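Long-range contacts in microbial serine proteinases; subtilisin (Bacillus subtilis, PDB 2GKO), which hydrolyses peptide bonds as a subtilisin-type serine endopeptidase, here a cold-adapted (psychrophilic) form loaded with calcium: residues V186-L191 with I226-A231; T199-D204 with I287-S292. All coordinates share one frame; numbering follows the deposited sequence.

Interaction 1 (V186-L191 with I226-A231); sequences VAVAAL and ISAPGA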
ATOM      1  N   VAL A 186      -0.546   8.829   2.179  1.00 10.91           N
ATOM      2  CA  VAL A 186      -1.808   8.529   1.537  1.00 11.39           C
ATOM      3  C   VAL A 186      -2.487   7.407   2.311  1.00 11.08           C
ATOM      4  O   VAL A 186      -2.048   6.252   2.247  1.00 10.15           O
ATOM      5  CB  VAL A 186      -1.586   8.104   0.067  1.00 11.07           C
ATOM      6  CG1 VAL A 186      -2.873   7.640  -0.584  1.00 10.60           C
ATOM      7  CG2 VAL A 186      -0.955   9.210  -0.723  1.00 11.33           C
ATOM      8  N   ALA A 187      -3.555   7.736   3.031  1.00 10.99           N
ATOM      9  CA  ALA A 187      -4.293   6.742   3.794  1.00 10.87           C
ATOM     10  C   ALA A 187      -5.271   6.038   2.882  1.00 10.27           C
ATOM     11  O   ALA A 187      -6.126   6.676   2.280  1.00 10.24           O
ATOM     12  CB  ALA A 187      -5.040   7.374   4.948  1.00 11.47           C
ATOM     13  N   VAL A 188      -5.179   4.713   2.829  1.00 10.02           N
ATOM     14  CA  VAL A 188      -5.989   3.895   1.964  1.00  9.66           C
ATOM     15  C   VAL A 188      -7.026   3.071   2.747  1.00  9.89           C
ATOM     16  O   VAL A 188      -6.688   2.265   3.643  1.00  9.93           O
ATOM     17  CB  VAL A 188      -5.103   2.944   1.144  1.00  9.58           C
ATOM     18  CG1 VAL A 188      -5.975   2.155   0.123  1.00  9.33           C
ATOM     19  CG2 VAL A 188      -4.022   3.716   0.435  1.00 10.62           C
ATOM     20  N   ALA A 189      -8.298   3.291   2.424  1.00  9.09           N
ATOM     21  CA  ALA A 189      -9.418   2.511   2.969  1.00  8.79           C
ATOM     22  C   ALA A 189      -9.592   1.208   2.218  1.00  8.97           C
ATOM     23  O   ALA A 189      -9.188   1.090   1.048  1.00  9.55           O
ATOM     24  CB  ALA A 189     -10.707   3.305   2.891  1.00  9.51           C
ATOM     25  N   ALA A 190     -10.233   0.241   2.875  1.00  9.67           N
ATOM     26  CA  ALA A 190     -10.430  -1.096   2.313  1.00  9.75           C
ATOM     27  C   ALA A 190     -11.819  -1.240   1.777  1.00 10.10           C
ATOM     28  O   ALA A 190     -12.796  -1.034   2.489  1.00 10.38           O
ATOM     29  CB  ALA A 190     -10.206  -2.178   3.340  1.00  9.52           C
ATOM     30  N   LEU A 191     -11.864  -1.644   0.524  1.00 10.05           N
ATOM     31  CA  LEU A 191     -13.084  -2.084  -0.138  1.00 10.68           C
ATOM     32  C   LEU A 191     -13.282  -3.586  -0.034  1.00 11.18           C
ATOM     33  O   LEU A 191     -12.328  -4.376   0.026  1.00  9.74           O
ATOM     34  CB  LEU A 191     -13.016  -1.673  -1.611  1.00 10.55           C
ATOM     35  CG  LEU A 191     -12.858  -0.189  -1.892  1.00 10.86           C
ATOM     36  CD1 LEU A 191     -12.555  -0.001  -3.378  1.00 12.59           C
ATOM     37  CD2 LEU A 191     -14.087   0.604  -1.501  1.00 12.05           C
ATOM     38  N   ILE A 226      -7.901   7.633  -0.450  1.00 12.16           N
ATOM     39  CA  ILE A 226      -8.430   6.830  -1.520  1.00 11.83           C
ATOM     40  C   ILE A 226      -8.798   5.450  -0.972  1.00 11.64           C
ATOM     41  O   ILE A 226      -8.429   5.125   0.164  1.00 12.09           O
ATOM     42  CB  ILE A 226      -7.404   6.708  -2.703  1.00 11.56           C
ATOM     43  CG1 ILE A 226      -6.140   5.951  -2.266  1.00 11.57           C
ATOM     44  CG2 ILE A 226      -7.027   8.075  -3.279  1.00 13.24           C
ATOM     45  CD1 ILE A 226      -5.150   5.788  -3.377  1.00 12.54           C
ATOM     46  N   SER A 227      -9.525   4.675  -1.767  1.00 11.40           N
ATOM     47  CA  SER A 227      -9.958   3.345  -1.412  1.00 11.36           C
ATOM     48  C   SER A 227      -9.418   2.302  -2.396  1.00 11.17           C
ATOM     49  O   SER A 227      -9.223   2.570  -3.580  1.00 11.30           O
ATOM     50  CB  SER A 227     -11.491   3.300  -1.383  1.00 11.40           C
ATOM     51  OG  SER A 227     -12.017   4.233  -0.453  1.00 11.72           O
ATOM     52  N   ALA A 228      -9.153   1.109  -1.900  1.00 10.46           N
ATOM     53  CA  ALA A 228      -8.721   0.011  -2.754  1.00 10.36           C
ATOM     54  C   ALA A 228      -9.145  -1.303  -2.148  1.00 10.10           C
ATOM     55  O   ALA A 228      -9.512  -1.350  -0.992  1.00 10.00           O
ATOM     56  CB  ALA A 228      -7.210   0.041  -2.949  1.00 10.51           C
ATOM     57  N   PRO A 229      -9.123  -2.381  -2.923  1.00 10.13           N
ATOM     58  CA  PRO A 229      -9.538  -3.694  -2.416  1.00 10.54           C
ATOM     59  C   PRO A 229      -8.750  -4.164  -1.188  1.00 10.85           C
ATOM     60  O   PRO A 229      -7.520  -4.192  -1.229  1.00 10.30           O
ATOM     61  CB  PRO A 229      -9.291  -4.614  -3.613  1.00 11.24           C
ATOM     62  CG  PRO A 229      -9.446  -3.719  -4.764  1.00 11.46           C
ATOM     63  CD  PRO A 229      -8.774  -2.449  -4.363  1.00 10.90           C
ATOM     64  N   GLY A 230      -9.456  -4.523  -0.126  1.00 10.61           N
ATOM     65  CA  GLY A 230      -8.805  -4.957   1.104  1.00 10.48           C
ATOM     66  C   GLY A 230      -9.407  -6.125   1.848  1.00 10.55           C
ATOM     67  O   GLY A 230      -8.759  -6.636   2.763  1.00 10.71           O
ATOM     68  N   ALA A 231     -10.608  -6.571   1.468  1.00  9.96           N
ATOM     69  CA  ALA A 231     -11.261  -7.694   2.120  1.00  9.92           C
ATOM     70  C   ALA A 231     -11.134  -8.949   1.256  1.00 10.14           C
ATOM     71  O   ALA A 231     -11.315  -8.892   0.031  1.00 10.41           O
ATOM     72  CB  ALA A 231     -12.760  -7.369   2.409  1.00 10.99           C
TER
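A189 and A228 show how two parallel strands divide the work between backbone and side chains. The strand 186-191 offers A189 N to I226 O at 2.9 Å and takes A228 N on A189 O, also at 2.9 Å; L191 N then reaches A228 O at 2.8 Å. At the upstream end the bond from I226 N to A187 O is weak. Beyond P229 the pairing closes on a fork: L191 O accepts G230 N on a lone pair in its plane at 2.9 Å, and A231 N from a tilted direction at 3.1 Å. CA-H...O contacts, among them V188 CA to I226 O, fill in between.

The apolar contacts split by face. V188, I226 and A228 share one, with V186 beside I226, which holds CG1 between its backbone N and carbonyl carbon (chi1 65°), a torsion that brings CG1 to V186 CG1 at 4.0 Å and near V188 CG2. V188 CG1 meets A228 CB, and helix 248-265 packs on this face through A251, H254 and A255. On the other, L191 lays CD2 against S227 CB at 3.7 Å and CD1 over the A228 backbone, while S227 OG touches A189 CB and is hydrogen-bonded to S301 O.

A190 CB already lies 3.8 Å from G230 CA, so a CB on residue 230 would clash with it. The chemistry thus implies a register set by backbone polar groups that satisfy one another within a buried core.

Interaction 2 (T199-D204 with I287-S292); sequences TYRVAD and ILSGNS. With CA (calcium ion), chain D.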
ATOM      1  N   THR A 199     -21.423   1.025  -6.579  1.00 18.71           N
ATOM      2  CA  THR A 199     -19.972   1.050  -6.417  1.00 17.40           C
ATOM      3  C   THR A 199     -19.558  -0.061  -5.489  1.00 16.64           C
ATOM      4  O   THR A 199     -20.381  -0.639  -4.782  1.00 15.94           O
ATOM      5  CB  THR A 199     -19.461   2.422  -5.842  1.00 17.72           C
ATOM      6  OG1 THR A 199     -19.741   2.508  -4.435  1.00 17.14           O
ATOM      7  CG2 THR A 199     -20.186   3.644  -6.452  1.00 17.76           C
ATOM      8  N   TYR A 200     -18.264  -0.359  -5.471  1.00 15.91           N
ATOM      9  CA  TYR A 200     -17.725  -1.187  -4.408  1.00 14.48           C
ATOM     10  C   TYR A 200     -18.017  -0.535  -3.056  1.00 14.19           C
ATOM     11  O   TYR A 200     -18.125   0.689  -2.936  1.00 13.73           O
ATOM     12  CB  TYR A 200     -16.223  -1.390  -4.606  1.00 14.45           C
ATOM     13  CG  TYR A 200     -15.933  -2.361  -5.716  1.00 12.41           C
ATOM     14  CD1 TYR A 200     -16.094  -3.719  -5.522  1.00 13.02           C
ATOM     15  CD2 TYR A 200     -15.531  -1.916  -6.966  1.00 13.53           C
ATOM     16  CE1 TYR A 200     -15.833  -4.619  -6.526  1.00 13.92           C
ATOM     17  CE2 TYR A 200     -15.273  -2.812  -7.979  1.00 13.95           C
ATOM     18  CZ  TYR A 200     -15.428  -4.150  -7.768  1.00 14.09           C
ATOM     19  OH  TYR A 200     -15.175  -5.061  -8.780  1.00 15.68           O
ATOM     20  N   ARG A 201     -18.116  -1.376  -2.029  1.00 13.40           N
ATOM     21  CA  ARG A 201     -18.518  -0.932  -0.702  1.00 13.09           C
ATOM     22  C   ARG A 201     -17.280  -0.907   0.204  1.00 12.12           C
ATOM     23  O   ARG A 201     -16.463  -1.810   0.147  1.00 12.36           O
ATOM     24  CB  ARG A 201     -19.548  -1.895  -0.147  1.00 13.29           C
ATOM     25  CG  ARG A 201     -20.086  -1.542   1.215  1.00 13.88           C
ATOM     26  CD  ARG A 201     -21.153  -2.481   1.683  1.00 15.64           C
ATOM     27  NE  ARG A 201     -21.783  -2.025   2.922  1.00 16.13           N
ATOM     28  CZ  ARG A 201     -21.333  -2.260   4.147  1.00 17.13           C
ATOM     29  NH1 ARG A 201     -20.228  -2.968   4.365  1.00 16.63           N
ATOM     30  NH2 ARG A 201     -21.993  -1.748   5.169  1.00 17.21           N
ATOM     31  N   VAL A 202     -17.172   0.126   1.029  1.00 11.31           N
ATOM     32  CA  VAL A 202     -16.120   0.184   2.047  1.00 10.86           C
ATOM     33  C   VAL A 202     -16.449  -0.857   3.108  1.00 11.13           C
ATOM     34  O   VAL A 202     -17.581  -0.933   3.578  1.00 11.75           O
ATOM     35  CB  VAL A 202     -16.020   1.556   2.727  1.00 11.04           C
ATOM     36  CG1 VAL A 202     -14.863   1.558   3.739  1.00 11.01           C
ATOM     37  CG2 VAL A 202     -15.810   2.674   1.696  1.00 12.47           C
ATOM     38  N   ALA A 203     -15.441  -1.636   3.507  1.00 10.03           N
ATOM     39  CA  ALA A 203     -15.618  -2.601   4.566  1.00  9.61           C
ATOM     40  C   ALA A 203     -15.848  -1.902   5.902  1.00  9.93           C
ATOM     41  O   ALA A 203     -15.233  -0.902   6.185  1.00 10.05           O
ATOM     42  CB  ALA A 203     -14.416  -3.538   4.611  1.00  9.20           C
ATOM     43  N   ASP A 204     -16.751  -2.448   6.712  1.00 10.16           N
ATOM     44  CA  ASP A 204     -17.058  -1.890   8.028  1.00 10.87           C
ATOM     45  C   ASP A 204     -15.801  -1.717   8.892  1.00  9.77           C
ATOM     46  O   ASP A 204     -15.708  -0.761   9.630  1.00 10.75           O
ATOM     47  CB  ASP A 204     -18.042  -2.770   8.806  1.00 10.88           C
ATOM     48  CG  ASP A 204     -19.413  -2.844   8.184  1.00 14.35           C
ATOM     49  OD1 ASP A 204     -19.704  -2.130   7.190  1.00 12.91           O
ATOM     50  OD2 ASP A 204     -20.268  -3.612   8.670  1.00 16.35           O
ATOM     51  N   ILE A 287     -16.857   6.570  -4.425  1.00 16.28           N
ATOM     52  CA  ILE A 287     -17.387   5.436  -3.705  1.00 15.55           C
ATOM     53  C   ILE A 287     -18.605   5.899  -2.922  1.00 15.93           C
ATOM     54  O   ILE A 287     -18.560   6.913  -2.238  1.00 15.40           O
ATOM     55  CB  ILE A 287     -16.289   4.821  -2.771  1.00 15.33           C
ATOM     56  CG1 ILE A 287     -15.206   4.130  -3.621  1.00 14.82           C
ATOM     57  CG2 ILE A 287     -16.914   3.866  -1.732  1.00 15.12           C
ATOM     58  CD1 ILE A 287     -15.641   2.849  -4.330  1.00 14.01           C
ATOM     59  N   LEU A 288     -19.681   5.134  -3.016  1.00 16.27           N
ATOM     60  CA  LEU A 288     -20.983   5.577  -2.526  1.00 16.87           C
ATOM     61  C   LEU A 288     -21.598   4.651  -1.499  1.00 16.99           C
ATOM     62  O   LEU A 288     -22.740   4.852  -1.096  1.00 18.83           O
ATOM     63  CB  LEU A 288     -21.958   5.698  -3.720  1.00 17.07           C
ATOM     64  CG  LEU A 288     -21.570   6.709  -4.785  1.00 17.33           C
ATOM     65  CD1 LEU A 288     -22.539   6.577  -5.975  1.00 18.76           C
ATOM     66  CD2 LEU A 288     -21.593   8.097  -4.229  1.00 16.81           C
ATOM     67  N   SER A 289     -20.878   3.618  -1.068  1.00 16.36           N
ATOM     68  CA  SER A 289     -21.477   2.659  -0.154  1.00 15.82           C
ATOM     69  C   SER A 289     -20.499   2.229   0.918  1.00 15.48           C
ATOM     70  O   SER A 289     -19.288   2.245   0.711  1.00 14.96           O
ATOM     71  CB  SER A 289     -22.003   1.436  -0.888  1.00 16.15           C
ATOM     72  OG  SER A 289     -21.018   0.816  -1.684  1.00 16.05           O
ATOM     73  N   GLY A 290     -21.067   1.839   2.053  1.00 15.49           N
ATOM     74  CA  GLY A 290     -20.327   1.601   3.281  1.00 14.68           C
ATOM     75  C   GLY A 290     -20.747   2.639   4.313  1.00 14.30           C
ATOM     76  O   GLY A 290     -21.239   3.734   3.988  1.00 14.59           O
ATOM     77  N   ASN A 291     -20.546   2.328   5.587  1.00 14.04           N
ATOM     78  CA  ASN A 291     -20.942   3.251   6.637  1.00 14.57           C
ATOM     79  C   ASN A 291     -20.247   4.585   6.464  1.00 14.24           C
ATOM     80  O   ASN A 291     -19.039   4.633   6.334  1.00 13.28           O
ATOM     81  CB  ASN A 291     -20.614   2.686   8.028  1.00 14.77           C
ATOM     82  CG  ASN A 291     -21.394   1.410   8.377  1.00 16.63           C
ATOM     83  OD1 ASN A 291     -21.969   0.739   7.528  1.00 21.99           O
ATOM     84  ND2 ASN A 291     -21.394   1.080   9.653  1.00 19.61           N
ATOM     85  N   SER A 292     -21.024   5.668   6.428  1.00 14.07           N
ATOM     86  CA  SER A 292     -20.532   7.042   6.264  1.00 14.22           C
ATOM     87  C   SER A 292     -20.022   7.360   4.849  1.00 14.12           C
ATOM     88  O   SER A 292     -19.482   8.440   4.615  1.00 16.05           O
ATOM     89  CB  SER A 292     -19.460   7.433   7.310  1.00 14.11           C
ATOM     90  OG  SER A 292     -19.952   7.260   8.624  1.00 13.30           O
TER
HETATM   91 CA    CA D 612     -17.950   9.146  -1.861  1.00 15.12          CA
HETATM   92  O   HOH W   1     -18.875  -0.095   5.790  1.00 11.71           O
HETATM   93  O   HOH W   2     -15.643   8.453  -2.222  1.00 13.78           O
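T199 lays its methyl CG2 across the L288 side chain, 3.8 Å from L288 CG, the two side chains crossing at about a right angle. Its hydroxyl does the polar work: with OG1 between the backbone N and the carbonyl carbon (chi1 76°), it takes L288 N in a nearly straight bond of 3.0 Å and donates to Y200 O. I287 fills the neighbouring space, CD1 and CG2 both lying against Y200 O and CG2 packing obliquely on V202 CG2 at 3.8 Å. One backbone bond crosses farther along, from V202 N to S289 O, and S289 OG, hydrogen-bonded to Q196 O, sits close over R201 CA.

R201 runs extended over G290, whose CA lies 3.8 Å above one face of the guanidinium. NH1 and NH2 both grip D204 OD1, NH2 on its syn lone pair at 3.1 Å and NH1 from above the carboxylate plane. E192 forms a second salt bridge with NH1, and NE is held by Q196 OE1. An alanine in place of R201 would probably leave D204 and E192 without their shared cation and uncover G290. A water joins D204 OD1, V202 O and N291 N, carrying the contact past the last direct bond. At G290 a CB would hit V202 CB and also S289 O, the latter alone calling for glycine.

I287 O binds a calcium ion at 2.4 Å, together with D286, G294, G296, D298 and a water. The arrangement is that of a calcium-binding loop of a subtilisin-like protease, laid against strand 199-202, which pairs antiparallel with 186-192 in the central sheet.

How the interactions relate
The two interactions lie on the same side of the molecule, their centres about 10 Å apart, and meet through strand 186-192 of the mixed sheet, which pairs in parallel with 226-229 and antiparallel with 199-202. Along the chain their segments alternate: 186-191, 199-204, 226-231, 287-292. A190 O and A203 N, 2.9 Å apart, probably form a hydrogen bond between them, and L191 CD2 packs against both R201 O and I287 CD1. Interaction 1 is buried deep in the subtilase core, with the side chain of A190 about 8 Å from the bound phenylmethanesulfonic acid; interaction 2 is more peripheral. Packing thus runs continuously from the core sheet to a calcium-binding loop.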